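Long-range contacts in glycoside hydrolase family 61 (Trichoderma reesei QM6a, PDB 5O2X), which probably cleaves polysaccharides such as cellulose by oxidation at a copper site, as a lytic polysaccharide monooxygenase of Auxiliary Activity family 9: residues Ile90-Ala95 with Lys113-Gly118; Val141-Asp146 with Thr230-Gly235; Arg156-Ala161 with Asp197-Thr202. All coordinates share one frame; numbering follows the deposited sequence.

Contact 1: Ile90-Ala95 with Lys113-Gly118; sequences IVDYLA and KIDGVG. With MAN (alpha-D-mannopyranose), chain I.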
loop_
_atom_site.group_PDB
_atom_site.type_symbol
_atom_site.label_atom_id
_atom_site.label_comp_id
_atom_site.label_asym_id
_atom_site.label_seq_id
_atom_site.Cartn_x
_atom_site.Cartn_y
_atom_site.Cartn_z
ATOM N N ILE A 90 3.875 4.096 6.948
ATOM C CA ILE A 90 3.367 3.046 6.066
ATOM C C ILE A 90 1.897 2.836 6.411
ATOM O O ILE A 90 1.535 2.755 7.604
ATOM C CB ILE A 90 4.166 1.731 6.239
ATOM C CG1 ILE A 90 5.605 1.969 5.777
ATOM C CG2 ILE A 90 3.524 0.602 5.441
ATOM C CD1 ILE A 90 6.551 0.813 6.042
ATOM N N VAL A 91 1.050 2.775 5.374
ATOM C CA VAL A 91 -0.385 2.574 5.553
ATOM C C VAL A 91 -0.875 1.567 4.543
ATOM O O VAL A 91 -0.302 1.353 3.473
ATOM C CB VAL A 91 -1.150 3.926 5.377
ATOM C CG1 VAL A 91 -0.868 4.875 6.531
ATOM C CG2 VAL A 91 -0.880 4.578 4.036
ATOM N N ASP A 92 -2.022 0.953 4.887
ATOM C CA ASP A 92 -2.688 0.009 3.997
ATOM C C ASP A 92 -4.174 0.250 4.023
ATOM O O ASP A 92 -4.761 0.481 5.101
ATOM C CB ASP A 92 -2.445 -1.458 4.399
ATOM C CG ASP A 92 -1.005 -1.842 4.185
ATOM O OD1 ASP A 92 -0.649 -2.303 3.086
ATOM O OD2 ASP A 92 -0.173 -1.682 5.141
ATOM N N TYR A 93 -4.785 0.146 2.845
ATOM C CA TYR A 93 -6.213 0.318 2.675
ATOM C C TYR A 93 -6.769 -0.840 1.859
ATOM O O TYR A 93 -6.073 -1.481 1.068
ATOM C CB TYR A 93 -6.539 1.586 1.869
ATOM C CG TYR A 93 -6.008 2.876 2.437
ATOM C CD1 TYR A 93 -4.711 3.302 2.178
ATOM C CD2 TYR A 93 -6.825 3.701 3.183
ATOM C CE1 TYR A 93 -4.229 4.498 2.648
ATOM C CE2 TYR A 93 -6.352 4.929 3.652
ATOM C CZ TYR A 93 -5.066 5.325 3.393
ATOM O OH TYR A 93 -4.649 6.540 3.863
ATOM N N LEU A 94 -8.087 -1.054 2.026
ATOM C CA LEU A 94 -8.861 -1.898 1.122
ATOM C C LEU A 94 -9.983 -1.059 0.524
ATOM O O LEU A 94 -10.509 -0.159 1.196
ATOM C CB LEU A 94 -9.472 -3.100 1.828
ATOM C CG LEU A 94 -8.489 -4.117 2.361
ATOM C CD1 LEU A 94 -9.174 -5.136 3.229
ATOM C CD2 LEU A 94 -7.768 -4.854 1.255
ATOM N N ALA A 95 -10.419 -1.407 -0.685
ATOM C CA ALA A 95 -11.617 -0.817 -1.271
ATOM C C ALA A 95 -12.370 -1.920 -1.964
ATOM O O ALA A 95 -11.805 -2.677 -2.764
ATOM C CB ALA A 95 -11.316 0.281 -2.281
ATOM N N LYS A 113 -9.002 2.287 5.806
ATOM C CA LYS A 113 -7.645 2.020 6.269
ATOM C C LYS A 113 -7.615 0.839 7.219
ATOM O O LYS A 113 -8.313 0.849 8.258
ATOM C CB LYS A 113 -7.091 3.276 6.948
ATOM C CG LYS A 113 -5.624 3.149 7.311
ATOM C CD LYS A 113 -5.067 4.343 8.061
ATOM C CE LYS A 113 -4.771 5.526 7.149
ATOM N NZ LYS A 113 -4.556 6.759 7.967
ATOM N N ILE A 114 -6.818 -0.162 6.887
ATOM C CA ILE A 114 -6.679 -1.342 7.742
ATOM C C ILE A 114 -5.410 -1.375 8.586
ATOM O O ILE A 114 -5.390 -2.130 9.554
ATOM C CB ILE A 114 -6.866 -2.660 6.946
ATOM C CG1 ILE A 114 -5.805 -2.886 5.887
ATOM C CG2 ILE A 114 -8.280 -2.725 6.383
ATOM C CD1 ILE A 114 -5.804 -4.306 5.328
ATOM N N ASP A 115 -4.398 -0.569 8.281
ATOM C CA ASP A 115 -3.282 -0.391 9.202
ATOM C C ASP A 115 -2.624 0.929 8.902
ATOM O O ASP A 115 -2.878 1.593 7.883
ATOM C CB ASP A 115 -2.291 -1.581 9.244
ATOM C CG ASP A 115 -1.205 -1.587 8.196
ATOM O OD1 ASP A 115 -1.374 -0.893 7.175
ATOM O OD2 ASP A 115 -0.199 -2.312 8.398
ATOM N N GLY A 116 -1.761 1.363 9.839
ATOM C CA GLY A 116 -1.024 2.593 9.643
ATOM C C GLY A 116 -0.093 2.813 10.799
ATOM O O GLY A 116 -0.524 2.869 11.957
ATOM N N VAL A 117 1.203 2.946 10.479
ATOM C CA VAL A 117 2.240 3.212 11.477
ATOM C C VAL A 117 3.026 4.414 11.041
ATOM O O VAL A 117 3.399 4.535 9.846
ATOM C CB VAL A 117 3.168 1.981 11.644
ATOM C CG1 VAL A 117 4.292 2.249 12.642
ATOM C CG2 VAL A 117 2.360 0.773 12.112
ATOM N N GLY A 118 3.305 5.309 11.985
ATOM C CA GLY A 118 3.994 6.526 11.693
ATOM C C GLY A 118 5.337 6.643 12.386
ATOM O O GLY A 118 6.272 5.873 12.098
HETATM C C1 MAN I . -0.408 1.910 15.235
HETATM C C2 MAN I . 0.685 1.172 15.998
HETATM C C3 MAN I . 0.301 0.992 17.482
HETATM C C4 MAN I . -0.050 2.395 18.022
HETATM C C5 MAN I . -1.208 3.005 17.247
HETATM C C6 MAN I . -1.652 4.385 17.765
HETATM O O2 MAN I . 1.882 1.962 15.825
HETATM O O3 MAN I . 1.368 0.424 18.236
HETATM O O4 MAN I . -0.445 2.286 19.399
HETATM O O5 MAN I . -0.793 3.099 15.876
HETATM O O6 MAN I . -0.749 5.432 17.385
#
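Y93 and K113 meet across two antiparallel strands, 90-95 and 113-117, whose pairing contains a classic beta bulge. I114 and D115 both stand opposite D92. The carbonyl oxygen D92 O accepts a bond from I114 N at 2.8 Å and a weak one from D115 N. D92 N gives its hydrogen to D115 O. Beyond the non-hydrogen-bonded pair V91-G116, I90 and V117 bond to each other in both directions.

K113 can be followed across the Y93 ring. Its CB lies 3.8 Å from Y93 CE2. K113 CG sits over one face of the ring and 3.6 Å from D92 O. The chain then bends (chi3 -78°), which brings K113 CE to 3.4 Å from Y93 OH. K113 NZ goes on to bond P220 O and P222 O. Y93 OH is itself hydrogen-bonded to Y199 OH. An alanine in place of Y93 would probably open a gap beside the K113 chain and leave the Y199 hydroxyl without one of its partners.

V91 shares this sheet face, and its CG1 is 4.0 Å from K113 CE. It pairs with G116, where a CB would come tight against V91 CG1. The other face carries D92 and D115. Beside them L94 CG packs on I114 CD1 at 4.0 Å. D92 OD1 bonds H157 ND1, and D115 OD2 bonds W140 NE1. The two carboxylate planes are turned 49° apart, and D92 OD2 comes to 2.5 Å from D115 OD1.

Contact 2: Val141-Asp146 with Thr230-Gly235; sequences VVKIPD and TSVAQG. With MAN (alpha-D-mannopyranose), chain L; MAN (alpha-D-mannopyranose), chain I.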
loop_
_atom_site.group_PDB
_atom_site.type_symbol
_atom_site.label_atom_id
_atom_site.label_comp_id
_atom_site.label_asym_id
_atom_site.label_seq_id
_atom_site.Cartn_x
_atom_site.Cartn_y
_atom_site.Cartn_z
ATOM N N VAL A 141 4.171 -6.368 6.793
ATOM C CA VAL A 141 3.109 -7.361 6.937
ATOM C C VAL A 141 1.819 -6.681 7.322
ATOM O O VAL A 141 1.794 -5.903 8.276
ATOM C CB VAL A 141 3.490 -8.410 8.003
ATOM C CG1 VAL A 141 2.359 -9.422 8.209
ATOM C CG2 VAL A 141 4.762 -9.123 7.564
ATOM N N VAL A 142 0.731 -6.993 6.590
ATOM C CA VAL A 142 -0.633 -6.541 6.951
ATOM C C VAL A 142 -1.498 -7.776 7.113
ATOM O O VAL A 142 -1.322 -8.761 6.417
ATOM C CB VAL A 142 -1.185 -5.531 5.896
ATOM C CG1 VAL A 142 -1.569 -6.233 4.606
ATOM C CG2 VAL A 142 -2.336 -4.700 6.455
ATOM N N LYS A 143 -2.483 -7.671 7.999
ATOM C CA LYS A 143 -3.463 -8.721 8.194
ATOM C C LYS A 143 -4.811 -8.329 7.610
ATOM O O LYS A 143 -5.333 -7.247 7.917
ATOM C CB LYS A 143 -3.576 -9.054 9.676
ATOM C CG LYS A 143 -4.656 -10.080 9.956
ATOM C CD LYS A 143 -4.644 -10.544 11.409
ATOM C CE LYS A 143 -5.986 -11.132 11.839
ATOM N NZ LYS A 143 -6.030 -11.464 13.303
ATOM N N ILE A 144 -5.359 -9.193 6.765
ATOM C CA ILE A 144 -6.731 -8.970 6.302
ATOM C C ILE A 144 -7.666 -9.257 7.508
ATOM O O ILE A 144 -7.582 -10.325 8.116
ATOM C CB ILE A 144 -7.057 -9.898 5.147
ATOM C CG1 ILE A 144 -6.094 -9.652 3.982
ATOM C CG2 ILE A 144 -8.500 -9.729 4.729
ATOM C CD1 ILE A 144 -6.018 -8.240 3.463
ATOM N N PRO A 145 -8.510 -8.304 7.905
ATOM C CA PRO A 145 -9.318 -8.486 9.141
ATOM C C PRO A 145 -10.067 -9.804 9.142
ATOM O O PRO A 145 -10.655 -10.202 8.132
ATOM C CB PRO A 145 -10.250 -7.284 9.094
ATOM C CG PRO A 145 -9.453 -6.210 8.421
ATOM C CD PRO A 145 -8.690 -6.957 7.336
ATOM N N ASP A 146 -10.074 -10.463 10.299
ATOM C CA ASP A 146 -10.755 -11.733 10.453
ATOM C C ASP A 146 -12.228 -11.671 10.076
ATOM O O ASP A 146 -12.763 -12.646 9.555
ATOM C CB ASP A 146 -10.673 -12.200 11.927
ATOM C CG ASP A 146 -9.294 -12.597 12.382
ATOM O OD1 ASP A 146 -8.663 -13.347 11.659
ATOM O OD2 ASP A 146 -8.858 -12.243 13.509
ATOM N N THR A 230 -3.358 -1.175 14.863
ATOM C CA THR A 230 -2.804 -0.293 13.821
ATOM C C THR A 230 -1.612 -0.910 13.109
ATOM O O THR A 230 -1.251 -0.447 12.023
ATOM C CB THR A 230 -2.484 1.107 14.329
ATOM O OG1 THR A 230 -1.453 0.961 15.306
ATOM C CG2 THR A 230 -3.716 1.789 14.923
ATOM N N SER A 231 -1.029 -1.959 13.685
ATOM C CA SER A 231 -0.159 -2.851 12.950
ATOM C C SER A 231 -0.199 -4.201 13.634
ATOM O O SER A 231 -0.397 -4.259 14.863
ATOM C CB SER A 231 1.284 -2.329 12.871
ATOM O OG SER A 231 1.873 -2.150 14.172
ATOM N N VAL A 232 0.018 -5.240 12.852
ATOM C CA VAL A 232 0.276 -6.559 13.423
ATOM C C VAL A 232 1.789 -6.782 13.517
ATOM O O VAL A 232 2.588 -6.010 12.970
ATOM C CB VAL A 232 -0.392 -7.688 12.628
ATOM C CG1 VAL A 232 -1.907 -7.549 12.675
ATOM C CG2 VAL A 232 0.132 -7.805 11.168
ATOM N N ALA A 233 2.191 -7.791 14.269
ATOM C CA ALA A 233 3.607 -7.990 14.528
ATOM C C ALA A 233 4.370 -8.150 13.198
ATOM O O ALA A 233 4.058 -9.008 12.369
ATOM C CB ALA A 233 3.848 -9.191 15.411
ATOM N N GLN A 234 5.384 -7.309 13.031
ATOM C CA GLN A 234 6.228 -7.318 11.833
ATOM C C GLN A 234 7.320 -8.378 11.933
ATOM O O GLN A 234 7.760 -8.731 13.007
ATOM C CB GLN A 234 6.862 -5.959 11.623
ATOM C CG GLN A 234 5.813 -4.860 11.435
ATOM C CD GLN A 234 4.975 -5.105 10.203
ATOM O OE1 GLN A 234 5.520 -5.253 9.082
ATOM N NE2 GLN A 234 3.683 -5.233 10.373
ATOM N N GLY A 235 7.771 -8.842 10.784
ATOM C CA GLY A 235 8.824 -9.830 10.669
ATOM C C GLY A 235 8.678 -10.557 9.357
ATOM O O GLY A 235 7.601 -10.961 8.968
HETATM C C1 MAN L . 2.774 -3.183 14.531
HETATM C C2 MAN L . 2.825 -3.256 16.049
HETATM C C3 MAN L . 3.464 -2.012 16.645
HETATM C C4 MAN L . 4.839 -1.775 16.046
HETATM C C5 MAN L . 4.710 -1.732 14.519
HETATM C C6 MAN L . 6.060 -1.658 13.840
HETATM O O2 MAN L . 3.539 -4.435 16.428
HETATM O O3 MAN L . 3.547 -2.116 18.082
HETATM O O4 MAN L . 5.403 -0.540 16.450
HETATM O O5 MAN L . 4.076 -2.920 14.022
HETATM O O6 MAN L . 6.913 -2.761 14.192
HETATM C C1 MAN I . -0.408 1.910 15.235
HETATM C C2 MAN I . 0.685 1.172 15.998
HETATM C C3 MAN I . 0.301 0.992 17.482
HETATM C C4 MAN I . -0.050 2.395 18.022
HETATM C C5 MAN I . -1.208 3.005 17.247
HETATM C C6 MAN I . -1.652 4.385 17.765
HETATM O O2 MAN I . 1.882 1.962 15.825
HETATM O O3 MAN I . 1.368 0.424 18.236
HETATM O O4 MAN I . -0.445 2.286 19.399
HETATM O O5 MAN I . -0.793 3.099 15.876
HETATM O O6 MAN I . -0.749 5.432 17.385
HETATM O O HOH W 1 0.190 -4.411 10.027
#
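Q234 folds back on V141 through two successive turns: CG lies anti to its own carbonyl carbon (chi1 -60°), and a chi2 of -62° bends the chain and sets where CD lies. The amide then faces the backbone of V141. Q234 OE1 accepts from V141 N at 2.9 Å, in its carbonyl plane and on a lone pair. Q234 NE2 donates to V141 O at 2.9 Å, nearly straight (173°) and again on a lone pair. One side-chain amide thus takes both the N-H and the C=O of one residue. The same NE2 also bonds V232 O within its own loop, and the three bonds together hold the amide in its rotation. A water donates to V141 O and accepts from V232 N, so V141 O has two donors.

V232 supplies the apolar part. Its CG2 is 4.0 Å from V141 CG1, and the two side chains cross at about a right angle. V232 CG1 touches K143 CB at 3.7 Å. V141, V142 and K143 are modelled in two conformers, so these side-chain contacts hold for one of them.

Strand 139-143 is an outermost strand of the five-stranded sheet, with strand 74-80 as its neighbour. Loop 230-235 covers its edge without forming a strand. T230 OG1 and S231 OG each carry an O-linked mannose, and Q234 CG lies 3.6 Å from O6 of the mannose on S231. The backbone N-H and C=O of V141, on the strand edge, are met by a side-chain amide, with a water also on the C=O, consistent with a predicted linker that is integral to the catalytic domain.

Contact 3: Arg156-Ala161 with Asp197-Thr202; sequences RHEIIA and DLYHAT. With MAN (alpha-D-mannopyranose), chain F; MAN (alpha-D-mannopyranose), chain E.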
loop_
_atom_site.group_PDB
_atom_site.type_symbol
_atom_site.label_atom_id
_atom_site.label_comp_id
_atom_site.label_asym_id
_atom_site.label_seq_id
_atom_site.Cartn_x
_atom_site.Cartn_y
_atom_site.Cartn_z
ATOM N N ARG A 156 -4.454 -1.396 -1.282
ATOM C CA ARG A 156 -3.598 -0.265 -1.596
ATOM C C ARG A 156 -2.628 -0.102 -0.454
ATOM O O ARG A 156 -2.978 0.367 0.627
ATOM C CB ARG A 156 -4.443 0.993 -1.810
ATOM C CG ARG A 156 -3.665 2.244 -2.163
ATOM C CD ARG A 156 -4.578 3.463 -2.204
ATOM N NE ARG A 156 -3.898 4.702 -2.574
ATOM C CZ ARG A 156 -3.106 5.398 -1.773
ATOM N NH1 ARG A 156 -2.959 5.032 -0.502
ATOM N NH2 ARG A 156 -2.444 6.454 -2.221
ATOM N N HIS A 157 -1.373 -0.516 -0.715
ATOM C CA HIS A 157 -0.266 -0.408 0.248
ATOM C C HIS A 157 0.556 0.815 -0.098
ATOM O O HIS A 157 0.739 1.120 -1.282
ATOM C CB HIS A 157 0.574 -1.683 0.101
ATOM C CG HIS A 157 1.845 -1.666 0.875
ATOM N ND1 HIS A 157 1.946 -1.767 2.236
ATOM C CD2 HIS A 157 3.133 -1.507 0.466
ATOM C CE1 HIS A 157 3.215 -1.714 2.606
ATOM N NE2 HIS A 157 3.969 -1.562 1.545
ATOM N N GLU A 158 1.062 1.547 0.884
ATOM C CA GLU A 158 1.745 2.786 0.548
ATOM C C GLU A 158 2.789 3.113 1.602
ATOM O O GLU A 158 2.535 3.095 2.804
ATOM C CB GLU A 158 0.705 3.909 0.498
ATOM C CG GLU A 158 1.209 5.288 0.135
ATOM C CD GLU A 158 0.070 6.281 0.069
ATOM O OE1 GLU A 158 -0.845 6.169 0.935
ATOM O OE2 GLU A 158 0.042 7.126 -0.852
ATOM N N ILE A 159 3.980 3.504 1.121
ATOM C CA ILE A 159 4.994 4.173 1.928
ATOM C C ILE A 159 4.930 5.647 1.561
ATOM O O ILE A 159 4.783 6.001 0.389
ATOM C CB ILE A 159 6.425 3.651 1.633
ATOM C CG1 ILE A 159 6.548 2.139 1.812
ATOM C CG2 ILE A 159 7.415 4.364 2.538
ATOM C CD1 ILE A 159 7.893 1.601 1.388
ATOM N N ILE A 160 5.042 6.522 2.565
ATOM C CA ILE A 160 5.190 7.957 2.311
ATOM C C ILE A 160 6.598 8.314 2.797
ATOM O O ILE A 160 7.051 7.868 3.879
ATOM C CB ILE A 160 4.108 8.770 3.012
ATOM C CG1 ILE A 160 2.705 8.279 2.611
ATOM C CG2 ILE A 160 4.281 10.253 2.648
ATOM C CD1 ILE A 160 1.587 8.945 3.313
ATOM N N ALA A 161 7.365 9.024 1.981
ATOM C CA ALA A 161 8.673 9.501 2.353
ATOM C C ALA A 161 8.594 10.969 2.717
ATOM O O ALA A 161 8.032 11.779 1.967
ATOM C CB ALA A 161 9.650 9.310 1.227
ATOM N N ASP A 197 -9.614 11.929 -2.348
ATOM C CA ASP A 197 -9.976 12.657 -1.133
ATOM C C ASP A 197 -9.139 12.230 0.061
ATOM O O ASP A 197 -9.301 12.811 1.136
ATOM C CB ASP A 197 -11.452 12.434 -0.811
ATOM C CG ASP A 197 -12.389 13.126 -1.789
ATOM O OD1 ASP A 197 -12.063 14.118 -2.447
ATOM O OD2 ASP A 197 -13.535 12.603 -1.876
ATOM N N LEU A 198 -8.205 11.286 -0.084
ATOM C CA LEU A 198 -7.454 10.816 1.072
ATOM C C LEU A 198 -6.584 11.915 1.679
ATOM O O LEU A 198 -6.558 12.079 2.892
ATOM C CB LEU A 198 -6.546 9.630 0.692
ATOM C CG LEU A 198 -7.272 8.340 0.389
ATOM C CD1 LEU A 198 -6.295 7.343 -0.220
ATOM C CD2 LEU A 198 -7.926 7.743 1.636
ATOM N N TYR A 199 -5.813 12.621 0.848
ATOM C CA TYR A 199 -4.707 13.458 1.316
ATOM C C TYR A 199 -4.776 14.858 0.702
ATOM O O TYR A 199 -5.208 15.025 -0.428
ATOM C CB TYR A 199 -3.384 12.850 0.864
ATOM C CG TYR A 199 -3.180 11.420 1.285
ATOM C CD1 TYR A 199 -3.460 10.974 2.581
ATOM C CD2 TYR A 199 -2.691 10.492 0.397
ATOM C CE1 TYR A 199 -3.223 9.670 2.946
ATOM C CE2 TYR A 199 -2.451 9.201 0.762
ATOM C CZ TYR A 199 -2.696 8.773 2.051
ATOM O OH TYR A 199 -2.448 7.499 2.472
ATOM N N HIS A 200 -4.284 15.816 1.474
ATOM C CA HIS A 200 -4.134 17.169 1.007
ATOM C C HIS A 200 -2.730 17.678 1.291
ATOM O O HIS A 200 -2.107 17.278 2.279
ATOM C CB HIS A 200 -5.191 18.120 1.591
ATOM C CG HIS A 200 -6.533 17.850 0.997
ATOM N ND1 HIS A 200 -7.351 16.821 1.384
ATOM C CD2 HIS A 200 -7.131 18.433 -0.063
ATOM C CE1 HIS A 200 -8.417 16.777 0.587
ATOM N NE2 HIS A 200 -8.318 17.776 -0.269
ATOM N N ALA A 201 -2.264 18.595 0.463
ATOM C CA ALA A 201 -0.897 19.084 0.502
ATOM C C ALA A 201 -0.559 19.831 1.784
ATOM O O ALA A 201 0.626 19.985 2.094
ATOM C CB ALA A 201 -0.636 20.009 -0.682
ATOM N N THR A 202 -1.552 20.307 2.518
ATOM C CA THR A 202 -1.333 21.009 3.786
ATOM C C THR A 202 -1.598 20.118 5.005
ATOM O O THR A 202 -1.555 20.630 6.131
ATOM C CB THR A 202 -2.260 22.214 3.866
ATOM O OG1 THR A 202 -3.606 21.715 3.744
ATOM C CG2 THR A 202 -1.945 23.246 2.772
HETATM C C1 MAN F . -4.498 21.961 4.856
HETATM C C2 MAN F . -5.675 20.963 4.858
HETATM C C3 MAN F . -6.572 21.178 3.660
HETATM C C4 MAN F . -7.010 22.617 3.651
HETATM C C5 MAN F . -5.789 23.519 3.626
HETATM C C6 MAN F . -6.218 24.980 3.597
HETATM O O2 MAN F . -6.491 21.096 6.031
HETATM O O3 MAN F . -7.698 20.290 3.694
HETATM O O4 MAN F . -7.822 22.774 2.486
HETATM O O5 MAN F . -4.986 23.285 4.787
HETATM O O6 MAN F . -5.059 25.820 3.546
HETATM C C1 MAN E . -10.979 13.283 -6.011
HETATM C C2 MAN E . -12.463 13.154 -5.799
HETATM C C3 MAN E . -13.040 12.307 -6.964
HETATM C C4 MAN E . -12.630 12.821 -8.350
HETATM C C5 MAN E . -11.138 13.054 -8.404
HETATM C C6 MAN E . -10.671 13.788 -9.650
HETATM O O2 MAN E . -13.051 14.441 -5.836
HETATM O O3 MAN E . -14.473 12.205 -6.883
HETATM O O4 MAN E . -12.938 11.844 -9.353
HETATM O O5 MAN E . -10.685 13.848 -7.277
HETATM O O6 MAN E . -9.313 13.668 -9.885
#
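Y199 and E158 reach toward each other tip to tip, and the hydroxyl Y199 OH donates to E158 OE1 at 2.6 Å. The oxygen is met on its syn side, 23° out of the carboxylate plane. E158 CG lies anti to the backbone N (chi1 -179°) and the chain stays extended, which carries the carboxylate well out from the strand. R156 grips the same carboxylate end-on in a salt bridge. Its NH1 bonds E158 OE1 at 2.8 Å and its NH2 bonds E158 OE2 at 2.9 Å. Both nitrogens come from above the carboxylate plane. N173 ND2 adds a further bond to E158 OE2, so four bonds hold the group. R156 has more partners in I54 O and I55 O.

L198 covers one face of the R156 guanidinium and one of the Y199 ring. Its CD1 sits over the centre of the R156 guanidinium, 4.0 Å from R156 CZ. Its CB lies 3.7 Å above the plane of the Y199 ring, over the centre.

R156, E158 and I160 belong to strand 151-161 of the seven-stranded sheet, in the beta-sandwich known for this enzyme family. Residues 197-202 are part of the long loop stretch after strand 193-194. They stand off from the sheet and reach the side chains on one face of it through L198 and Y199. I160 makes a looser contact there, its CD1 4.5 Å from Y199 CZ.

The far side of the loop is partly exposed and carries sugar. T202 OG1 is bonded covalently to a mannose. O3 of that mannose lies over one face of the H200 ring, 3.8 Å from H200 CG. D197 OD1 comes to 3.5 Å from C2 of a second mannose.

In the fold
Contact 1 comes first along the chain. Contact 3 is nested inside the long loop that contact 2 closes. Contacts 1 and 3 share the seven-stranded sheet, where strands 90-96 and 151-161 are neighbours, and their centres are about 10 Å apart. Contact 2 lies at the edge of the five-stranded sheet, its centre also about 10 Å from that of contact 1. I114 packs on V142 between the two sheets, and T230 O probably bonds G116 N. Contacts 2 and 3 do not touch; their centres are about 19 Å apart. Contacts 1 and 3 are buried, contact 2 only partly. Contacts 2 and 3 tie mannose-bearing loops to the sheets; 230-235 is consistent with a predicted linker belonging to the catalytic domain.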